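Local coordinates for protein extracellular ligand-binding receptor (Rhodopseudomonas palustris, PDB 4EYQ) that binds aromatic acids such as caffeic acid and 3-(4-hydroxyphenyl)pyruvic acid and probably delivers them to a membrane transporter as a periplasmic solute-binding protein, at residues A[172-177]-A[197-202]. Sequence-based numbering, arbitrary orientation.
Sequences FARPDT and GASGTA. With DHC (caffeic acid), chain C; ENO (3-(4-hydroxy-phenyl)pyruvic acid), chain B.
R174 and S199 converge on one ligand carboxylate, and with it illustrate how a periplasmic binding protein builds its cleft from loops at the C-terminal ends of parallel strands, here 165-172 and 193-197. The two side chains stay 4.1 Å apart (R174 NH1 to S199 OG), and the acid joins them. Caffeic acid and the hydroxyphenylpyruvate, modelled in the same place, present their carboxylates alike. The carboxylate carbon of either lies in the guanidinium plane, at its edge, so that two hydrogen bonds run side by side: in caffeic acid, R174 NH2 reaches O2 at 2.7 Å (159° at the hydrogen) and NH1 reaches O1 at 2.9 Å. The arginine chain runs extended from CG to NE, which carries the group out to the acid, while D145 forms a salt bridge with NE and probably holds the plane in its setting. A methionine in place of R174 would probably leave the carboxylate without its countercharge and D145 without its mate. Deeper in, the tip of the F172 ring meets the methyl of A198 obliquely, CZ to CB 4.0 Å, and Y143 packs against both residues. A turn from A173 to D176 closes over its own start, A173 N bonding to D176 OD2 from above the carboxylate plane. On the same oxygen that R174 NH1 holds, S199 OG, turned between its backbone N and carbonyl carbon (chi1 49°), lies 2.6 Å from O1 of caffeic acid.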
ATOM      1  N   PHE A 172      19.300  -3.851   0.380  1.00 26.54           N
ATOM      2  CA  PHE A 172      19.324  -4.846  -0.691  1.00 26.78           C
ATOM      3  C   PHE A 172      18.383  -4.470  -1.845  1.00 27.22           C
ATOM      4  O   PHE A 172      17.525  -3.594  -1.694  1.00 25.67           O
ATOM      5  CB  PHE A 172      19.034  -6.253  -0.176  1.00 25.83           C
ATOM      6  CG  PHE A 172      17.625  -6.476   0.298  1.00 25.26           C
ATOM      7  CD1 PHE A 172      17.166  -5.917   1.482  1.00 24.50           C
ATOM      8  CD2 PHE A 172      16.774  -7.307  -0.421  1.00 24.47           C
ATOM      9  CE1 PHE A 172      15.859  -6.175   1.938  1.00 23.16           C
ATOM     10  CE2 PHE A 172      15.478  -7.581   0.019  1.00 23.36           C
ATOM     11  CZ  PHE A 172      15.021  -7.009   1.196  1.00 22.02           C
ATOM     12  N   ALA A 173      18.577  -5.122  -2.993  1.00 27.35           N
ATOM     13  CA  ALA A 173      17.770  -4.881  -4.184  1.00 28.42           C
ATOM     14  C   ALA A 173      16.632  -5.899  -4.235  1.00 29.44           C
ATOM     15  O   ALA A 173      16.765  -7.043  -3.746  1.00 28.18           O
ATOM     16  CB  ALA A 173      18.631  -4.960  -5.439  1.00 27.01           C
ATOM     17  N   ARG A 174      15.508  -5.462  -4.802  1.00 29.71           N
ATOM     18  CA  ARG A 174      14.297  -6.262  -4.915  1.00 30.40           C
ATOM     19  C   ARG A 174      14.464  -7.682  -5.508  1.00 31.96           C
ATOM     20  O   ARG A 174      13.795  -8.605  -5.044  1.00 30.92           O
ATOM     21  CB  ARG A 174      13.249  -5.482  -5.708  1.00 32.91           C
ATOM     22  CG  ARG A 174      12.622  -4.343  -4.924  1.00 32.11           C
ATOM     23  CD  ARG A 174      11.787  -3.411  -5.787  1.00 29.94           C
ATOM     24  NE  ARG A 174      11.494  -2.194  -5.036  1.00 24.78           N
ATOM     25  CZ  ARG A 174      10.370  -2.011  -4.345  1.00 24.87           C
ATOM     26  NH1 ARG A 174       9.433  -2.980  -4.331  1.00 22.13           N
ATOM     27  NH2 ARG A 174      10.193  -0.875  -3.661  1.00 23.94           N
ATOM     28  N   PRO A 175      15.335  -7.864  -6.533  1.00 33.47           N
ATOM     29  CA  PRO A 175      15.471  -9.226  -7.079  1.00 35.96           C
ATOM     30  C   PRO A 175      16.515 -10.107  -6.386  1.00 35.66           C
ATOM     31  O   PRO A 175      16.680 -11.263  -6.778  1.00 40.20           O
ATOM     32  CB  PRO A 175      15.902  -8.987  -8.540  1.00 40.17           C
ATOM     33  CG  PRO A 175      15.811  -7.498  -8.768  1.00 37.77           C
ATOM     34  CD  PRO A 175      16.009  -6.888  -7.407  1.00 34.95           C
ATOM     35  N   ASP A 176      17.217  -9.580  -5.384  1.00 33.29           N
ATOM     36  CA  ASP A 176      18.301 -10.330  -4.724  1.00 33.84           C
ATOM     37  C   ASP A 176      17.767 -11.608  -4.084  1.00 34.12           C
ATOM     38  O   ASP A 176      16.675 -11.613  -3.522  1.00 32.85           O
ATOM     39  CB  ASP A 176      18.963  -9.486  -3.637  1.00 29.63           C
ATOM     40  CG  ASP A 176      19.814  -8.363  -4.193  1.00 33.06           C
ATOM     41  OD1 ASP A 176      20.031  -8.307  -5.419  1.00 37.41           O
ATOM     42  OD2 ASP A 176      20.293  -7.533  -3.397  1.00 32.11           O
ATOM     43  N   THR A 177      18.545 -12.681  -4.159  1.00 33.99           N
ATOM     44  CA  THR A 177      18.125 -13.959  -3.582  1.00 35.73           C
ATOM     45  C   THR A 177      18.840 -14.217  -2.274  1.00 35.64           C
ATOM     46  O   THR A 177      18.464 -15.105  -1.511  1.00 34.63           O
ATOM     47  CB  THR A 177      18.380 -15.131  -4.538  1.00 38.02           C
ATOM     48  OG1 THR A 177      19.739 -15.075  -5.005  1.00 38.35           O
ATOM     49  CG2 THR A 177      17.409 -15.071  -5.725  1.00 39.70           C
ATOM     50  N   GLY A 197      12.602  -2.891   5.911  1.00 20.38           N
ATOM     51  CA  GLY A 197      11.826  -2.055   4.943  1.00 20.36           C
ATOM     52  C   GLY A 197      11.682  -2.735   3.570  1.00 22.33           C
ATOM     53  O   GLY A 197      12.475  -2.492   2.637  1.00 21.52           O
ATOM     54  N   ALA A 198      10.677  -3.607   3.431  1.00 20.38           N
ATOM     55  CA  ALA A 198      10.520  -4.363   2.188  1.00 20.17           C
ATOM     56  C   ALA A 198       9.064  -4.733   2.071  1.00 21.46           C
ATOM     57  O   ALA A 198       8.236  -4.156   2.781  1.00 19.98           O
ATOM     58  CB  ALA A 198      11.413  -5.607   2.199  1.00 21.00           C
ATOM     59  N   SER A 199       8.718  -5.645   1.163  1.00 22.81           N
ATOM     60  CA  SER A 199       7.304  -5.971   0.938  1.00 22.55           C
ATOM     61  C   SER A 199       7.162  -7.363   0.350  1.00 24.06           C
ATOM     62  O   SER A 199       8.151  -7.938  -0.130  1.00 22.03           O
ATOM     63  CB  SER A 199       6.675  -4.951  -0.023  1.00 24.32           C
ATOM     64  OG  SER A 199       7.490  -4.764  -1.176  1.00 25.35           O
ATOM     65  N   GLY A 200       5.928  -7.883   0.405  1.00 26.92           N
ATOM     66  CA  GLY A 200       5.551  -9.173  -0.182  1.00 27.45           C
ATOM     67  C   GLY A 200       6.483 -10.295   0.195  1.00 29.90           C
ATOM     68  O   GLY A 200       6.887 -10.406   1.361  1.00 33.94           O
ATOM     69  N   THR A 201       6.862 -11.116  -0.784  1.00 28.46           N
ATOM     70  CA  THR A 201       7.732 -12.274  -0.483  1.00 28.65           C
ATOM     71  C   THR A 201       9.172 -11.859  -0.174  1.00 27.40           C
ATOM     72  O   THR A 201       9.850 -12.504   0.632  1.00 27.77           O
ATOM     73  CB  THR A 201       7.682 -13.318  -1.600  1.00 29.89           C
ATOM     74  OG1 THR A 201       7.899 -12.655  -2.833  1.00 29.81           O
ATOM     75  CG2 THR A 201       6.308 -13.973  -1.651  1.00 35.45           C
ATOM     76  N   ALA A 202       9.642 -10.765  -0.767  1.00 25.47           N
ATOM     77  CA  ALA A 202      10.974 -10.275  -0.414  1.00 26.86           C
ATOM     78  C   ALA A 202      11.167  -9.863   1.060  1.00 26.61           C
ATOM     79  O   ALA A 202      12.302  -9.892   1.561  1.00 28.88           O
ATOM     80  CB  ALA A 202      11.394  -9.143  -1.329  1.00 28.79           C
TER
HETATM   81  C1  DHC C 402       7.184  -1.212  -2.110  0.50 23.94           C
HETATM   82  O1  DHC C 402       7.655  -2.378  -2.137  0.50 23.94           O
HETATM   83  C2  DHC C 402       6.028  -0.882  -1.243  0.50 20.30           C
HETATM   84  C3  DHC C 402       5.010  -1.714  -1.158  0.50 19.99           C
HETATM   85  C1' DHC C 402       3.827  -1.423  -0.307  0.50 21.89           C
HETATM   86  C2' DHC C 402       2.586  -1.672  -0.862  0.50 21.51           C
HETATM   87  C3' DHC C 402       1.448  -1.437  -0.119  0.50 22.61           C
HETATM   88  C4' DHC C 402       1.572  -0.910   1.267  0.50 22.99           C
HETATM   89  C5' DHC C 402       2.831  -0.652   1.792  0.50 17.00           C
HETATM   90  C6' DHC C 402       3.948  -0.917   0.997  0.50 20.56           C
HETATM   91  O4' DHC C 402       0.457  -0.672   2.007  0.50 28.84           O
HETATM   92  O3' DHC C 402       0.244  -1.696  -0.684  0.50 23.54           O
HETATM   93  O2  DHC C 402       7.677  -0.300  -2.805  0.50 22.24           O
HETATM   94  O4  ENO B 401       5.246   0.299  -1.884  0.50 22.29           O
HETATM   95  C9  ENO B 401       2.406  -1.828  -1.130  0.50 20.70           C
HETATM   96  C8  ENO B 401       1.226  -1.540  -0.467  0.50 20.63           C
HETATM   97  C7  ENO B 401       1.264  -1.039   0.828  0.50 23.76           C
HETATM   98  C6  ENO B 401       2.474  -0.804   1.481  0.50 19.41           C
HETATM   99  C5  ENO B 401       3.653  -1.106   0.801  0.50 20.63           C
HETATM  100  C4  ENO B 401       3.626  -1.609  -0.503  0.50 22.07           C
HETATM  101  O3  ENO B 401       0.087  -0.763   1.440  0.50 28.36           O
HETATM  102  C3  ENO B 401       4.911  -1.965  -1.237  0.50 21.15           C
HETATM  103  C2  ENO B 401       5.699  -0.831  -1.828  0.50 22.83           C
HETATM  104  C1  ENO B 401       7.037  -1.128  -2.348  0.50 23.05           C
HETATM  105  O2  ENO B 401       7.738  -0.193  -2.784  0.50 21.81           O
HETATM  106  O1  ENO B 401       7.468  -2.310  -2.339  0.50 23.12           O